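Local atomic coordinates of COG0778: Nitroreductase (Streptococcus pneumoniae, PDB entry 2B67), a protein that binds flavin mononucleotide and, as a member of the nitroreductase family, probably catalyses flavin-dependent oxidation of a reduced nicotinamide cofactor. Residues A88-A91 with R92-R96; Q107-F111 with M112-P116. All coordinates share one frame; numbering follows the deposited sequence. Where two conformers were deposited one is given.

Contact 1. Residues A88-A91 with R92-R96; sequences AKRA and RKIAR. With ACY (acetic acid), chain F.
Lys93 lays its aliphatic chain over one face of the Arg90 guanidinium, three residues back along helix 87-98. Its CD sits 3.8 Å from CZ of Arg90, above the centre of the group, and the two side chains run side by side in the same direction. Both leave the backbone with CG anti to N (chi1 169° for Arg90, -171° for Lys93), which sends them down one flank of the helix; Arg90 then bends at chi2 and chi3, turning its flat end under the methylenes. The like charges stay apart, with Arg90 NH2 and Lys93 NZ 5.0 Å from each other, and each has an acidic partner: Asp84 takes NE of Arg90, and Glu199 of the second subunit takes NZ of Lys93. NZ also donates to OXT of a bound acetic acid molecule at 2.8 Å, a group probably from the crystallisation liquor that Lys49 holds as well. Nearer the root of the chain, Ile94 crosses Arg90 at a slant and brings CD1 to 3.8 Å from Arg90 CD.

The backbone beneath is regular alpha helix, with four successive i to i+4 bonds from Arg92 N to Ala88 O through Ala95 N to Ala91 O, the last at an N-H...O angle of 169°. A water donates a hydrogen bond to Lys89 O and accepts one from Arg96 NH2 at 2.7 Å, lying in the plane of that guanidinium at its edge. Its distance to Lys89 O is short, 2.5 Å; taken as it stands, the water would link the Arg96 side chain back to Lys89.

Arg90 and Ile94 also pack on Leu195 and Tyr193 of the second subunit, which places this flank at the dimer interface. Ala88, Ala91 and Ala95 form another flank, where their small side chains meet helix 105-120.

Contact 2. Residues Q107-F111 with M112-P116; sequences QLQYF and MKNLP
A pi-type turn at residues 112-114 widens helix 105-120 just ahead of Pro116, and the bond pattern between 107-111 and 112-116 records the change. Met112 N still bonds to Leu108 O in alpha fashion. Gln109 O then accepts twice, from Lys113 N at 2.8 Å and from Asn114 N at 3.1 Å, so it takes part in both an i+4 and an i+5 bond. Leu115 N reaches Tyr110 O, another i+5 bond, in the carbonyl plane and nearly straight at 172°. Pro116 has no N-H to offer the turn before; its CD instead packs 3.2 Å from Phe111 O, where the helix is kinked. The axes of the two short segments make an angle of 44°, consistent with the kink.

Tyr110 carries much of the side-chain contact. With CG anti to the backbone N, its chi1 of 171° carries the ring out from the helix, where Leu115 lies over its face. Leu115 CB makes the CH-pi contact there, 4.3 Å from the centroid and offset toward the rim, while Leu115 CG approaches the phenol end. Asn114 CB comes obliquely to CD2 of the same ring, and the Asn114 side chain crosses the tyrosine at about a right angle. Gln109 lies on the more exposed flank, its CG against Asn114 OD1 and its side chain turned obliquely to that of the asparagine.

His43, one of the FMN-pocket residues, is touched by both Tyr110 and Leu115, which is consistent with this side of the widened turn lying near the flavin pocket. Phe111, whose ring also meets that of Phe103, runs alongside Leu115 and points the same way; its CD2 meets Leu115 CD1 at 3.8 Å.

How the contacts relate
Contact 1 precedes contact 2 along the chain: helix 87-98 follows strand 77-84, and helix 105-120 is the next helix. Their centres are about 8 Å apart, on the same side of the chain's centre, and the two helices pack directly. Ala91 CB lies 3.2 Å from Phe111 O, and Ala95 CB lies 3.7 Å from the selenium (SE) of selenomethionine Met112. The side chains of Ile94 and Phe111 do not touch FMN, lying about 9 Å and about 7 Å from a bound flavin. The helical pair thus joins two environments: contact 1 reaches the second subunit, whereas contact 2 adjoins His43 of the flavin pocket.

Contact 1. Residues A88-A91 with R92-R96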
# COMPACT_ATOMS: atom_id res chain seq x y z
N ALA A 88 -4.88 -5.16 -19.28
CA ALA A 88 -6.03 -5.56 -20.12
C ALA A 88 -6.45 -6.99 -19.80
O ALA A 88 -7.61 -7.26 -19.55
CB ALA A 88 -5.69 -5.42 -21.64
N LYS A 89 -5.51 -7.92 -19.81
CA LYS A 89 -5.82 -9.28 -19.39
C LYS A 89 -6.35 -9.40 -17.94
O LYS A 89 -7.17 -10.26 -17.67
CB LYS A 89 -4.62 -10.18 -19.56
CG LYS A 89 -4.39 -10.57 -21.05
CD LYS A 89 -3.41 -11.72 -21.12
CE LYS A 89 -2.80 -11.85 -22.53
NZ LYS A 89 -3.68 -12.69 -23.37
N ARG A 90 -5.87 -8.53 -17.04
CA ARG A 90 -6.32 -8.52 -15.64
C ARG A 90 -7.79 -8.10 -15.56
O ARG A 90 -8.57 -8.75 -14.85
CB ARG A 90 -5.40 -7.63 -14.77
CG ARG A 90 -5.90 -7.32 -13.33
CD ARG A 90 -6.14 -8.57 -12.43
NE ARG A 90 -5.14 -9.61 -12.58
CZ ARG A 90 -4.84 -10.58 -11.70
NH1 ARG A 90 -5.42 -10.67 -10.49
NH2 ARG A 90 -3.92 -11.47 -12.05
N ALA A 91 -8.17 -7.03 -16.28
CA ALA A 91 -9.57 -6.61 -16.32
C ALA A 91 -10.45 -7.73 -16.87
O ALA A 91 -11.53 -8.00 -16.34
CB ALA A 91 -9.76 -5.35 -17.18
N ARG A 92 -9.97 -8.39 -17.92
CA ARG A 92 -10.76 -9.42 -18.59
C ARG A 92 -10.92 -10.63 -17.68
O ARG A 92 -12.00 -11.24 -17.65
CB ARG A 92 -10.13 -9.80 -19.93
CG ARG A 92 -10.43 -8.80 -21.03
CD ARG A 92 -9.82 -9.26 -22.34
NE ARG A 92 -10.65 -8.88 -23.49
CZ ARG A 92 -11.22 -9.74 -24.34
NH1 ARG A 92 -11.06 -11.05 -24.18
NH2 ARG A 92 -11.95 -9.27 -25.35
N LYS A 93 -9.85 -10.96 -16.96
CA LYS A 93 -9.85 -12.02 -15.94
C LYS A 93 -10.95 -11.79 -14.89
O LYS A 93 -11.69 -12.69 -14.57
CB LYS A 93 -8.49 -12.08 -15.24
CG LYS A 93 -8.32 -13.31 -14.30
CD LYS A 93 -7.03 -13.18 -13.45
CE LYS A 93 -6.89 -14.36 -12.47
NZ LYS A 93 -6.47 -15.62 -13.17
N ILE A 94 -11.07 -10.57 -14.39
CA ILE A 94 -12.10 -10.27 -13.40
C ILE A 94 -13.50 -10.55 -14.01
O ILE A 94 -14.32 -11.25 -13.41
CB ILE A 94 -11.89 -8.84 -12.86
CG1 ILE A 94 -10.69 -8.87 -11.87
CG2 ILE A 94 -13.15 -8.33 -12.17
CD1 ILE A 94 -9.80 -7.77 -12.00
N ALA A 95 -13.73 -10.07 -15.22
CA ALA A 95 -15.00 -10.34 -15.92
C ALA A 95 -15.22 -11.84 -16.13
O ALA A 95 -16.33 -12.37 -15.91
CB ALA A 95 -15.05 -9.57 -17.25
N ARG A 96 -14.19 -12.54 -16.55
CA ARG A 96 -14.32 -13.96 -16.87
C ARG A 96 -14.59 -14.81 -15.62
O ARG A 96 -15.51 -15.64 -15.62
CB ARG A 96 -13.06 -14.44 -17.60
CG ARG A 96 -13.01 -15.92 -17.98
CD ARG A 96 -11.63 -16.27 -18.60
NE ARG A 96 -11.30 -15.38 -19.73
CZ ARG A 96 -10.31 -14.47 -19.73
NH1 ARG A 96 -10.13 -13.71 -20.80
NH2 ARG A 96 -9.51 -14.34 -18.66
C ACY F . -3.04 -16.16 -13.91
O ACY F . -1.98 -16.74 -13.60
OXT ACY F . -3.72 -15.49 -13.09
CH3 ACY F . -3.52 -16.26 -15.33
O HOH W 1 -7.52 -12.50 -18.79

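Contact 2. Residues Q107-F111 with M112-P116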
# COMPACT_ATOMS: atom_id res chain seq x y z
N GLN A 107 -21.28 -3.80 -16.30
CA GLN A 107 -20.03 -4.08 -15.60
C GLN A 107 -19.14 -5.05 -16.38
O GLN A 107 -17.91 -4.85 -16.47
CB GLN A 107 -20.33 -4.60 -14.20
CG GLN A 107 -20.93 -3.53 -13.29
CD GLN A 107 -21.35 -4.07 -11.92
OE1 GLN A 107 -22.01 -5.12 -11.80
NE2 GLN A 107 -20.97 -3.36 -10.88
N LEU A 108 -19.74 -6.10 -16.95
CA LEU A 108 -18.96 -7.04 -17.73
C LEU A 108 -18.29 -6.39 -18.97
O LEU A 108 -17.15 -6.71 -19.30
CB LEU A 108 -19.82 -8.25 -18.14
CG LEU A 108 -20.16 -9.31 -17.07
CD1 LEU A 108 -21.21 -10.29 -17.59
CD2 LEU A 108 -18.91 -10.08 -16.63
N GLN A 109 -19.01 -5.50 -19.65
CA GLN A 109 -18.50 -4.76 -20.83
C GLN A 109 -17.37 -3.83 -20.41
O GLN A 109 -16.39 -3.63 -21.13
CB GLN A 109 -19.63 -3.93 -21.46
CG GLN A 109 -19.18 -2.85 -22.45
CD GLN A 109 -19.49 -3.17 -23.92
OE1 GLN A 109 -19.23 -4.28 -24.43
NE2 GLN A 109 -20.05 -2.17 -24.63
N TYR A 110 -17.54 -3.26 -19.23
CA TYR A 110 -16.56 -2.36 -18.70
C TYR A 110 -15.23 -3.09 -18.48
O TYR A 110 -14.21 -2.64 -18.97
CB TYR A 110 -17.08 -1.73 -17.43
CG TYR A 110 -16.05 -0.95 -16.67
CD1 TYR A 110 -15.58 -1.41 -15.45
CD2 TYR A 110 -15.56 0.28 -17.16
CE1 TYR A 110 -14.65 -0.69 -14.72
CE2 TYR A 110 -14.62 1.01 -16.44
CZ TYR A 110 -14.17 0.51 -15.21
OH TYR A 110 -13.25 1.21 -14.45
N PHE A 111 -15.26 -4.21 -17.77
CA PHE A 111 -14.03 -4.99 -17.57
C PHE A 111 -13.51 -5.68 -18.85
O PHE A 111 -12.30 -5.79 -19.05
CB PHE A 111 -14.23 -6.03 -16.46
CG PHE A 111 -14.26 -5.44 -15.06
CD1 PHE A 111 -15.42 -5.50 -14.30
CD2 PHE A 111 -13.12 -4.88 -14.50
CE1 PHE A 111 -15.46 -4.97 -12.98
CE2 PHE A 111 -13.13 -4.36 -13.18
CZ PHE A 111 -14.31 -4.39 -12.42
N MSE A 112 -14.43 -6.13 -19.71
CA MSE A 112 -14.05 -6.78 -20.97
C MSE A 112 -13.47 -5.83 -22.03
O MSE A 112 -12.52 -6.19 -22.72
CB MSE A 112 -15.23 -7.55 -21.57
CG MSE A 112 -15.56 -8.87 -20.89
SE MSE A 112 -14.04 -10.12 -20.75
CE MSE A 112 -13.80 -10.57 -22.55
N LYS A 113 -14.02 -4.62 -22.14
CA LYS A 113 -13.67 -3.68 -23.21
C LYS A 113 -13.30 -2.24 -22.79
O LYS A 113 -12.29 -1.68 -23.24
CB LYS A 113 -14.79 -3.68 -24.29
CG LYS A 113 -14.52 -4.74 -25.37
CD LYS A 113 -15.77 -5.44 -25.83
CE LYS A 113 -15.43 -6.59 -26.76
NZ LYS A 113 -16.67 -7.44 -27.02
N ASN A 114 -14.11 -1.62 -21.94
CA ASN A 114 -13.81 -0.24 -21.59
C ASN A 114 -12.51 -0.09 -20.82
O ASN A 114 -11.60 0.65 -21.25
CB ASN A 114 -14.98 0.40 -20.83
CG ASN A 114 -16.16 0.67 -21.73
OD1 ASN A 114 -16.83 -0.26 -22.17
ND2 ASN A 114 -16.38 1.94 -22.05
N LEU A 115 -12.42 -0.81 -19.72
CA LEU A 115 -11.27 -0.69 -18.86
C LEU A 115 -9.98 -0.96 -19.64
O LEU A 115 -9.10 -0.09 -19.63
CB LEU A 115 -11.40 -1.56 -17.62
CG LEU A 115 -10.90 -0.96 -16.30
CD1 LEU A 115 -10.61 -2.06 -15.24
CD2 LEU A 115 -9.72 -0.04 -16.50
N PRO A 116 -9.86 -2.12 -20.33
CA PRO A 116 -8.65 -2.38 -21.11
C PRO A 116 -8.29 -1.26 -22.09
O PRO A 116 -7.09 -1.02 -22.32
CB PRO A 116 -8.99 -3.66 -21.88
CG PRO A 116 -9.93 -4.36 -20.97
CD PRO A 116 -10.79 -3.26 -20.39